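Local coordinates for protein acetyltransferase (Agrobacterium tumefaciens, PDB 2FSR) that probably transfers an acetyl group from acetyl-coenzyme A to an amine or similar acceptor, as other enzymes of the GNAT family do, at residues 33-38 against 129-134; 88-93 against 100-105; 109-114 against 176-181. All coordinates share one frame; numbering follows the deposited sequence. Where two conformers were deposited one is given.

Interaction 1 (33-38 against 129-134); sequences ERLTLR and AAEAAV
E131 carries most of this contact, reaching from helix 128-143 to the loop residues E33 and R34 and to L35, where strand 35-38 begins. Its CG lies anti to the backbone N (chi1 -180°), and the extended chain carries the carboxylate out from the helix to the backbone N of R34. E131 OE2 accepts R34 N at 2.8 Å through its syn lone pair. T32 OG1 also bonds to OE2. E131 OE1 takes two donors from R34, forming a salt bridge. R34 NE meets it at 2.8 Å, again on the syn side. R34 NH2 lies 2.9 Å from OE1 and meets it nearly along the C-O line. The two donors meet the acid edge-on and hold the two planes nearly coplanar, 21° apart. R34 NH2 also bonds to R126 O, in the turn before the helix; in GNAT relatives this turn binds the coenzyme pyrophosphate. L35 CD1 covers the aliphatic part of E131, 4.0 Å from E131 CG.

A132 comes next and is purely apolar here. Its CB touches L35 CD1 at 4.0 Å and L37 CD2 at 4.1 Å.

The strand and helix axes cross at -51°, 9.8 Å apart. As expected of the GNAT fold, the helix after strand 114-119 packs on the sheet, on the face bearing L35 and L37. A132 also touches I90 and I102 of the two next strands.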
loop_
_atom_site.group_PDB
_atom_site.type_symbol
_atom_site.label_atom_id
_atom_site.label_comp_id
_atom_site.label_asym_id
_atom_site.label_seq_id
_atom_site.Cartn_x
_atom_site.Cartn_y
_atom_site.Cartn_z
ATOM N N GLU A 33 -1.338 -16.471 1.485
ATOM C CA GLU A 33 -2.147 -17.658 1.232
ATOM C C GLU A 33 -2.626 -17.649 -0.216
ATOM O O GLU A 33 -2.428 -18.624 -0.949
ATOM C CB GLU A 33 -3.329 -17.678 2.194
ATOM C CG GLU A 33 -4.391 -18.741 1.915
ATOM C CD GLU A 33 -5.524 -18.670 2.922
ATOM O OE1 GLU A 33 -5.241 -18.672 4.142
ATOM O OE2 GLU A 33 -6.696 -18.602 2.496
ATOM N N ARG A 34 -3.213 -16.523 -0.625
ATOM C CA ARG A 34 -3.886 -16.426 -1.916
ATOM C C ARG A 34 -3.224 -15.465 -2.898
ATOM O O ARG A 34 -3.620 -15.406 -4.061
ATOM C CB ARG A 34 -5.347 -16.006 -1.712
ATOM C CG ARG A 34 -6.160 -17.042 -0.930
ATOM C CD ARG A 34 -7.576 -16.584 -0.734
ATOM N NE ARG A 34 -7.621 -15.369 0.082
ATOM C CZ ARG A 34 -8.719 -14.662 0.335
ATOM N NH1 ARG A 34 -9.906 -15.039 -0.152
ATOM N NH2 ARG A 34 -8.623 -13.566 1.066
ATOM N N LEU A 35 -2.238 -14.694 -2.431
ATOM C CA LEU A 35 -1.742 -13.562 -3.235
ATOM C C LEU A 35 -0.241 -13.549 -3.424
ATOM O O LEU A 35 0.507 -14.122 -2.634
ATOM C CB LEU A 35 -2.150 -12.227 -2.592
ATOM C CG LEU A 35 -3.618 -12.055 -2.165
ATOM C CD1 LEU A 35 -3.776 -10.831 -1.261
ATOM C CD2 LEU A 35 -4.525 -12.014 -3.401
ATOM N N THR A 36 0.183 -12.881 -4.485
ATOM C CA THR A 36 1.604 -12.574 -4.684
ATOM C C THR A 36 1.699 -11.047 -4.695
ATOM O O THR A 36 0.944 -10.376 -5.423
ATOM C CB THR A 36 2.149 -13.167 -5.998
ATOM O OG1 THR A 36 2.067 -14.604 -5.940
ATOM C CG2 THR A 36 3.619 -12.772 -6.217
ATOM N N LEU A 37 2.576 -10.500 -3.846
ATOM C CA LEU A 37 2.729 -9.044 -3.721
ATOM C C LEU A 37 4.077 -8.715 -4.307
ATOM O O LEU A 37 5.092 -9.073 -3.719
ATOM C CB LEU A 37 2.648 -8.616 -2.245
ATOM C CG LEU A 37 1.486 -9.222 -1.446
ATOM C CD1 LEU A 37 1.483 -8.686 -0.029
ATOM C CD2 LEU A 37 0.138 -8.966 -2.108
ATOM N N ARG A 38 4.099 -8.066 -5.468
ATOM C CA ARG A 38 5.346 -7.993 -6.240
ATOM C C ARG A 38 5.649 -6.589 -6.778
ATOM O O ARG A 38 4.804 -5.697 -6.736
ATOM C CB ARG A 38 5.358 -9.018 -7.386
ATOM C CG ARG A 38 4.083 -9.049 -8.195
ATOM C CD ARG A 38 4.202 -8.249 -9.440
ATOM N NE ARG A 38 2.933 -8.180 -10.174
ATOM C CZ ARG A 38 2.599 -7.166 -10.954
ATOM N NH1 ARG A 38 3.454 -6.157 -11.128
ATOM N NH2 ARG A 38 1.417 -7.150 -11.553
ATOM N N ALA A 129 -7.907 -7.257 0.458
ATOM C CA ALA A 129 -7.225 -6.057 0.953
ATOM C C ALA A 129 -6.624 -6.331 2.329
ATOM O O ALA A 129 -5.444 -6.026 2.573
ATOM C CB ALA A 129 -8.159 -4.846 0.973
ATOM N N ALA A 130 -7.408 -6.932 3.226
ATOM C CA ALA A 130 -6.909 -7.255 4.571
ATOM C C ALA A 130 -5.731 -8.234 4.504
ATOM O O ALA A 130 -4.747 -8.078 5.243
ATOM C CB ALA A 130 -8.028 -7.794 5.457
ATOM N N GLU A 131 -5.812 -9.224 3.608
ATOM C CA GLU A 131 -4.761 -10.229 3.499
ATOM C C GLU A 131 -3.458 -9.586 3.046
ATOM O O GLU A 131 -2.382 -9.869 3.606
ATOM C CB GLU A 131 -5.174 -11.366 2.544
ATOM C CG GLU A 131 -4.124 -12.456 2.390
ATOM C CD GLU A 131 -4.605 -13.640 1.547
ATOM O OE1 GLU A 131 -5.815 -13.950 1.609
ATOM O OE2 GLU A 131 -3.781 -14.276 0.869
ATOM N N ALA A 132 -3.548 -8.716 2.036
ATOM C CA ALA A 132 -2.364 -8.003 1.549
ATOM C C ALA A 132 -1.815 -7.056 2.613
ATOM O O ALA A 132 -0.581 -6.994 2.825
ATOM C CB ALA A 132 -2.692 -7.249 0.259
ATOM N N ALA A 133 -2.718 -6.357 3.299
ATOM C CA ALA A 133 -2.322 -5.382 4.341
ATOM C C ALA A 133 -1.615 -6.067 5.509
ATOM O O ALA A 133 -0.597 -5.566 6.001
ATOM C CB ALA A 133 -3.526 -4.593 4.834
ATOM N N VAL A 134 -2.149 -7.195 5.965
ATOM C CA VAL A 134 -1.516 -7.948 7.061
ATOM C C VAL A 134 -0.098 -8.351 6.677
ATOM O O VAL A 134 0.841 -8.219 7.493
ATOM C CB VAL A 134 -2.353 -9.207 7.435
ATOM C CG1 VAL A 134 -1.515 -10.228 8.206
ATOM C CG2 VAL A 134 -3.608 -8.795 8.221
#

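Interaction 2 (88-93 against 100-105)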
loop_
_atom_site.group_PDB
_atom_site.type_symbol
_atom_site.label_atom_id
_atom_site.label_comp_id
_atom_site.label_asym_id
_atom_site.label_seq_id
_atom_site.Cartn_x
_atom_site.Cartn_y
_atom_site.Cartn_z
ATOM N N LEU A 88 3.554 -2.577 -3.564
ATOM C CA LEU A 88 3.640 -3.827 -4.310
ATOM C C LEU A 88 2.289 -4.030 -4.989
ATOM O O LEU A 88 1.232 -3.671 -4.428
ATOM C CB LEU A 88 3.923 -4.998 -3.365
ATOM C CG LEU A 88 5.260 -4.931 -2.606
ATOM C CD1 LEU A 88 5.316 -5.942 -1.457
ATOM C CD2 LEU A 88 6.429 -5.108 -3.564
HETATM N N MSE A 89 2.320 -4.554 -6.214
HETATM C CA MSE A 89 1.079 -4.895 -6.890
HETATM C C MSE A 89 0.585 -6.219 -6.344
HETATM O O MSE A 89 1.386 -7.098 -6.032
HETATM C CB MSE A 89 1.290 -4.987 -8.400
HETATM C CG MSE A 89 1.785 -3.698 -9.091
HETATM SE SE MSE A 89 0.850 -2.059 -8.629
HETATM C CE MSE A 89 -0.907 -2.497 -9.358
ATOM N N ILE A 90 -0.737 -6.349 -6.263
ATOM C CA ILE A 90 -1.372 -7.570 -5.757
ATOM C C ILE A 90 -1.803 -8.434 -6.924
ATOM O O ILE A 90 -2.658 -8.013 -7.720
ATOM C CB ILE A 90 -2.621 -7.259 -4.892
ATOM C CG1 ILE A 90 -2.294 -6.269 -3.749
ATOM C CG2 ILE A 90 -3.241 -8.555 -4.361
ATOM C CD1 ILE A 90 -3.535 -5.789 -2.969
ATOM N N ASP A 91 -1.205 -9.620 -7.024
ATOM C CA ASP A 91 -1.618 -10.616 -8.027
ATOM C C ASP A 91 -2.291 -11.803 -7.350
ATOM O O ASP A 91 -1.937 -12.172 -6.237
ATOM C CB ASP A 91 -0.417 -11.134 -8.835
ATOM C CG ASP A 91 0.169 -10.102 -9.795
ATOM O OD1 ASP A 91 -0.404 -9.007 -10.003
ATOM O OD2 ASP A 91 1.248 -10.427 -10.358
ATOM N N LEU A 92 -3.266 -12.406 -8.038
ATOM C CA LEU A 92 -3.902 -13.613 -7.515
ATOM C C LEU A 92 -2.996 -14.825 -7.724
ATOM O O LEU A 92 -2.646 -15.169 -8.858
ATOM C CB LEU A 92 -5.250 -13.856 -8.201
ATOM C CG LEU A 92 -6.438 -13.010 -7.761
ATOM C CD1 LEU A 92 -7.609 -13.253 -8.708
ATOM C CD2 LEU A 92 -6.852 -13.296 -6.321
ATOM N N GLY A 93 -2.622 -15.475 -6.626
ATOM C CA GLY A 93 -1.857 -16.727 -6.676
ATOM C C GLY A 93 -0.628 -16.700 -7.558
ATOM O O GLY A 93 0.161 -15.756 -7.493
ATOM N N GLY A 100 -4.895 -5.231 -7.711
ATOM C CA GLY A 100 -4.811 -3.995 -6.932
ATOM C C GLY A 100 -3.406 -3.756 -6.414
ATOM O O GLY A 100 -2.458 -4.198 -7.028
ATOM N N GLN A 101 -3.302 -3.041 -5.297
ATOM C CA GLN A 101 -2.001 -2.578 -4.829
ATOM C C GLN A 101 -2.052 -2.401 -3.321
ATOM O O GLN A 101 -3.087 -2.009 -2.756
ATOM C CB GLN A 101 -1.653 -1.258 -5.511
ATOM C CG GLN A 101 -0.247 -0.741 -5.191
ATOM C CD GLN A 101 -0.109 0.725 -5.527
ATOM O OE1 GLN A 101 -0.738 1.562 -4.889
ATOM N NE2 GLN A 101 0.694 1.043 -6.559
ATOM N N ILE A 102 -0.911 -2.680 -2.693
ATOM C CA ILE A 102 -0.696 -2.447 -1.266
ATOM C C ILE A 102 0.626 -1.695 -1.109
ATOM O O ILE A 102 1.552 -1.927 -1.887
ATOM C CB ILE A 102 -0.656 -3.798 -0.476
ATOM C CG1 ILE A 102 -0.606 -3.564 1.041
ATOM C CG2 ILE A 102 0.518 -4.676 -0.927
ATOM C CD1 ILE A 102 -1.864 -3.051 1.654
ATOM N N GLY A 103 0.716 -0.781 -0.144
ATOM C CA GLY A 103 1.989 -0.059 0.021
ATOM C C GLY A 103 2.203 0.614 1.350
ATOM O O GLY A 103 1.263 0.859 2.103
ATOM N N ILE A 104 3.472 0.888 1.637
ATOM C CA ILE A 104 3.807 1.779 2.726
ATOM C C ILE A 104 4.522 2.998 2.144
ATOM O O ILE A 104 5.477 2.864 1.374
ATOM C CB ILE A 104 4.663 1.090 3.794
ATOM C CG1 ILE A 104 3.884 -0.061 4.436
ATOM C CG2 ILE A 104 5.114 2.081 4.870
ATOM C CD1 ILE A 104 4.781 -1.037 5.198
ATOM N N ASN A 105 4.010 4.153 2.539
ATOM C CA ASN A 105 4.365 5.456 1.965
ATOM C C ASN A 105 5.119 6.309 2.956
ATOM O O ASN A 105 4.755 6.360 4.140
ATOM C CB ASN A 105 3.074 6.188 1.642
ATOM C CG ASN A 105 2.222 5.426 0.650
ATOM O OD1 ASN A 105 2.566 5.347 -0.530
ATOM N ND2 ASN A 105 1.144 4.816 1.122
#
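L88 and I102 form the tight end of this contact, an antiparallel hydrogen-bonded pair. L88 N donates to I102 O at 2.7 Å, and I102 N returns a bond to L88 O at 2.9 Å. Both bonds are almost straight. I102 CG2 lies between its backbone N and carbonyl carbon, which turns this methyl toward the partner strand. There it meets L88 CB at 4.2 Å and also I90 CG1. I90 folds over the neighbouring peptide, with its CD1 3.6 Å from Q101 N. G100 has no side chain, and I90 lies across its backbone.

On the other face M89, a selenomethionine, meets Q101. The M89 chain bends at chi2 (-47°) and chi3 (-65°). The bends bring its CE to 3.3 Å from G100 O and its SE to 3.7 Å from Q101 NE2. Q101 is extended instead. Its CG passes 3.4 Å from L88 O, and its NE2 bonds to D76 OD2.

The segments belong to a beta hairpin of strands 87-92 and 97-105, inside the antiparallel sheet of the GNAT fold. Strand 35-38 flanks the hairpin beside the first strand, and strand 114-119 beside the second. I90 and I102 face helix 128-143, where they touch A132 and L136.

I90 N reaches G100 O at 2.9 Å. This bond is straight at the nitrogen (177°), but the donor comes from well above the carbonyl plane. Toward the hairpin turn the chain is less enclosed, and L92 and G93 are partly exposed. N105, at the far end of the second segment, is also partly exposed.

Interaction 3 (109-114 against 176-181); sequences LFPEKE and PRSDPE
P111 packs against P176, R177 and S178 where two surface loops meet. Its CB touches P176 CG at 3.9 Å and P176 CB at about the same distance. CG comes next and lies 4.0 Å from R177 CA. CD closes the ring and sits 3.7 Å from S178 OG.

E112 approaches P176 from another side and crosses it at about a right angle. Its CG stands anti to its own carbonyl carbon (chi1 -67°), and the extended chain ends with OE1 3.6 Å from P176 CD. E112 OE1 also takes a hydrogen bond from a water at 2.7 Å. The same water donates to P176 O, so it bridges the loops. OE1 has a stronger partner in R186, by a salt bridge.

A second water joins L109 O to S178 OG. S178 was deposited in two conformers, so the details at its hydroxyl are less certain.

The loop at 109-114 joins strands 97-105 and 114-119. The loop at 176-181 leads into strand 183-187 of the three-stranded sheet. P111 also rests on Y152 of the same sheet.

Direct contact is van der Waals, mostly of proline carbons; the polar links pass through waters. The charge of E112 is probably balanced by R186. The contact is therefore one of surface shape and solvent, with no direct hydrogen bond between the segments.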
loop_
_atom_site.group_PDB
_atom_site.type_symbol
_atom_site.label_atom_id
_atom_site.label_comp_id
_atom_site.label_asym_id
_atom_site.label_seq_id
_atom_site.Cartn_x
_atom_site.Cartn_y
_atom_site.Cartn_z
ATOM N N LEU A 109 5.089 14.112 1.774
ATOM C CA LEU A 109 3.634 14.208 1.700
ATOM C C LEU A 109 2.942 13.358 2.756
ATOM O O LEU A 109 1.725 13.386 2.854
ATOM C CB LEU A 109 3.141 13.819 0.301
ATOM C CG LEU A 109 3.794 14.533 -0.882
ATOM C CD1 LEU A 109 3.098 14.090 -2.175
ATOM C CD2 LEU A 109 3.716 16.027 -0.696
ATOM N N PHE A 110 3.737 12.637 3.546
ATOM C CA PHE A 110 3.187 11.733 4.585
ATOM C C PHE A 110 3.813 12.018 5.943
ATOM O O PHE A 110 4.996 11.733 6.151
ATOM C CB PHE A 110 3.453 10.278 4.193
ATOM C CG PHE A 110 2.672 9.836 3.005
ATOM C CD1 PHE A 110 1.446 9.186 3.156
ATOM C CD2 PHE A 110 3.145 10.091 1.713
ATOM C CE1 PHE A 110 0.699 8.803 2.034
ATOM C CE2 PHE A 110 2.393 9.710 0.586
ATOM C CZ PHE A 110 1.188 9.058 0.749
ATOM N N PRO A 111 3.030 12.596 6.877
ATOM C CA PRO A 111 3.632 12.924 8.194
ATOM C C PRO A 111 4.206 11.737 8.971
ATOM O O PRO A 111 5.139 11.918 9.754
ATOM C CB PRO A 111 2.465 13.564 8.961
ATOM C CG PRO A 111 1.549 14.080 7.887
ATOM C CD PRO A 111 1.654 13.110 6.751
ATOM N N GLU A 112 3.641 10.541 8.769
ATOM C CA GLU A 112 4.166 9.304 9.313
ATOM C C GLU A 112 4.111 8.226 8.232
ATOM O O GLU A 112 3.354 8.378 7.254
ATOM C CB GLU A 112 3.319 8.880 10.520
ATOM C CG GLU A 112 3.465 9.848 11.716
ATOM C CD GLU A 112 2.760 9.343 12.972
ATOM O OE1 GLU A 112 1.561 9.653 13.132
ATOM O OE2 GLU A 112 3.407 8.613 13.755
ATOM N N LYS A 113 4.898 7.162 8.414
ATOM C CA LYS A 113 4.881 6.009 7.476
ATOM C C LYS A 113 3.484 5.419 7.442
ATOM O O LYS A 113 2.902 5.130 8.481
ATOM C CB LYS A 113 5.942 4.967 7.825
ATOM C CG LYS A 113 7.374 5.481 7.656
ATOM C CD LYS A 113 8.389 4.382 7.915
ATOM C CE LYS A 113 9.818 4.897 7.824
ATOM N NZ LYS A 113 10.214 5.350 6.452
ATOM N N GLU A 114 2.948 5.251 6.242
ATOM C CA GLU A 114 1.506 5.045 6.036
ATOM C C GLU A 114 1.215 3.839 5.154
ATOM O O GLU A 114 1.768 3.717 4.053
ATOM C CB GLU A 114 0.859 6.305 5.432
ATOM C CG GLU A 114 -0.672 6.322 5.546
ATOM C CD GLU A 114 -1.385 6.023 4.274
ATOM O OE1 GLU A 114 -0.714 5.714 3.252
ATOM O OE2 GLU A 114 -2.626 6.160 4.285
ATOM N N PRO A 176 -0.635 13.521 13.495
ATOM C CA PRO A 176 -0.591 14.537 12.462
ATOM C C PRO A 176 -1.183 14.003 11.158
ATOM O O PRO A 176 -1.238 12.796 10.938
ATOM C CB PRO A 176 0.916 14.801 12.285
ATOM C CG PRO A 176 1.570 13.558 12.715
ATOM C CD PRO A 176 0.714 13.027 13.845
ATOM N N ARG A 177 -1.617 14.915 10.299
ATOM C CA ARG A 177 -2.268 14.531 9.058
ATOM C C ARG A 177 -2.293 15.764 8.173
ATOM O O ARG A 177 -2.408 16.892 8.663
ATOM C CB ARG A 177 -3.703 14.037 9.323
ATOM C CG ARG A 177 -4.646 15.085 9.914
ATOM C CD ARG A 177 -5.812 14.438 10.659
ATOM N NE ARG A 177 -5.345 13.829 11.902
ATOM C CZ ARG A 177 -6.006 12.931 12.627
ATOM N NH1 ARG A 177 -7.202 12.476 12.264
ATOM N NH2 ARG A 177 -5.447 12.465 13.729
ATOM N N SER A 178 -2.224 15.534 6.866
ATOM C CA SER A 178 -2.209 16.612 5.886
ATOM C C SER A 178 -3.587 17.215 5.628
ATOM O O SER A 178 -3.699 18.412 5.348
ATOM C CB SER A 178 -1.596 16.115 4.582
ATOM O OG SER A 178 -0.313 15.567 4.820
ATOM N N ASP A 179 -4.623 16.380 5.713
ATOM C CA ASP A 179 -6.008 16.818 5.570
ATOM C C ASP A 179 -6.676 16.772 6.944
ATOM O O ASP A 179 -6.840 15.691 7.510
ATOM C CB ASP A 179 -6.734 15.925 4.555
ATOM C CG ASP A 179 -8.179 16.360 4.288
ATOM O OD1 ASP A 179 -8.785 17.116 5.093
ATOM O OD2 ASP A 179 -8.710 15.909 3.255
ATOM N N PRO A 180 -7.046 17.942 7.495
ATOM C CA PRO A 180 -7.643 18.040 8.831
ATOM C C PRO A 180 -8.892 17.183 9.036
ATOM O O PRO A 180 -9.224 16.844 10.181
ATOM C CB PRO A 180 -8.013 19.523 8.937
ATOM C CG PRO A 180 -7.060 20.194 8.049
ATOM C CD PRO A 180 -6.890 19.276 6.882
ATOM N N GLU A 181 -9.558 16.831 7.938
ATOM C CA GLU A 181 -10.808 16.069 7.988
ATOM C C GLU A 181 -10.594 14.557 7.910
ATOM O O GLU A 181 -11.537 13.784 8.088
ATOM C CB GLU A 181 -11.761 16.523 6.871
ATOM C CG GLU A 181 -12.127 18.010 6.904
ATOM C CD GLU A 181 -12.955 18.399 8.123
ATOM O OE1 GLU A 181 -13.747 17.563 8.614
ATOM O OE2 GLU A 181 -12.817 19.553 8.585
HETATM O O HOH W 1 0.585 15.752 2.228
HETATM O O HOH W 2 0.185 10.456 11.008
#

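In the fold
Interaction 2 is the most deeply buried, interaction 1 is partly buried, and interaction 3 lies at the surface. Interactions 1 and 2 share one sheet, since strands 35-38 and 87-92 are neighbours in it; G93 bonds to both R34 and T36. Interaction 1 packs a helix across this sheet, whereas interaction 2 pairs strands within it. Interaction 2 relies on backbone bonds and apolar packing. Interaction 1 combines apolar packing with a side-chain salt bridge and a bond from R34 N to the same carboxylate. Interaction 3 uses proline contacts and waters. It is tied to the sheet through strand 114-119, where E114 O meets N105 N at 2.7 Å. Its centre is about 24 Å from that of interaction 1.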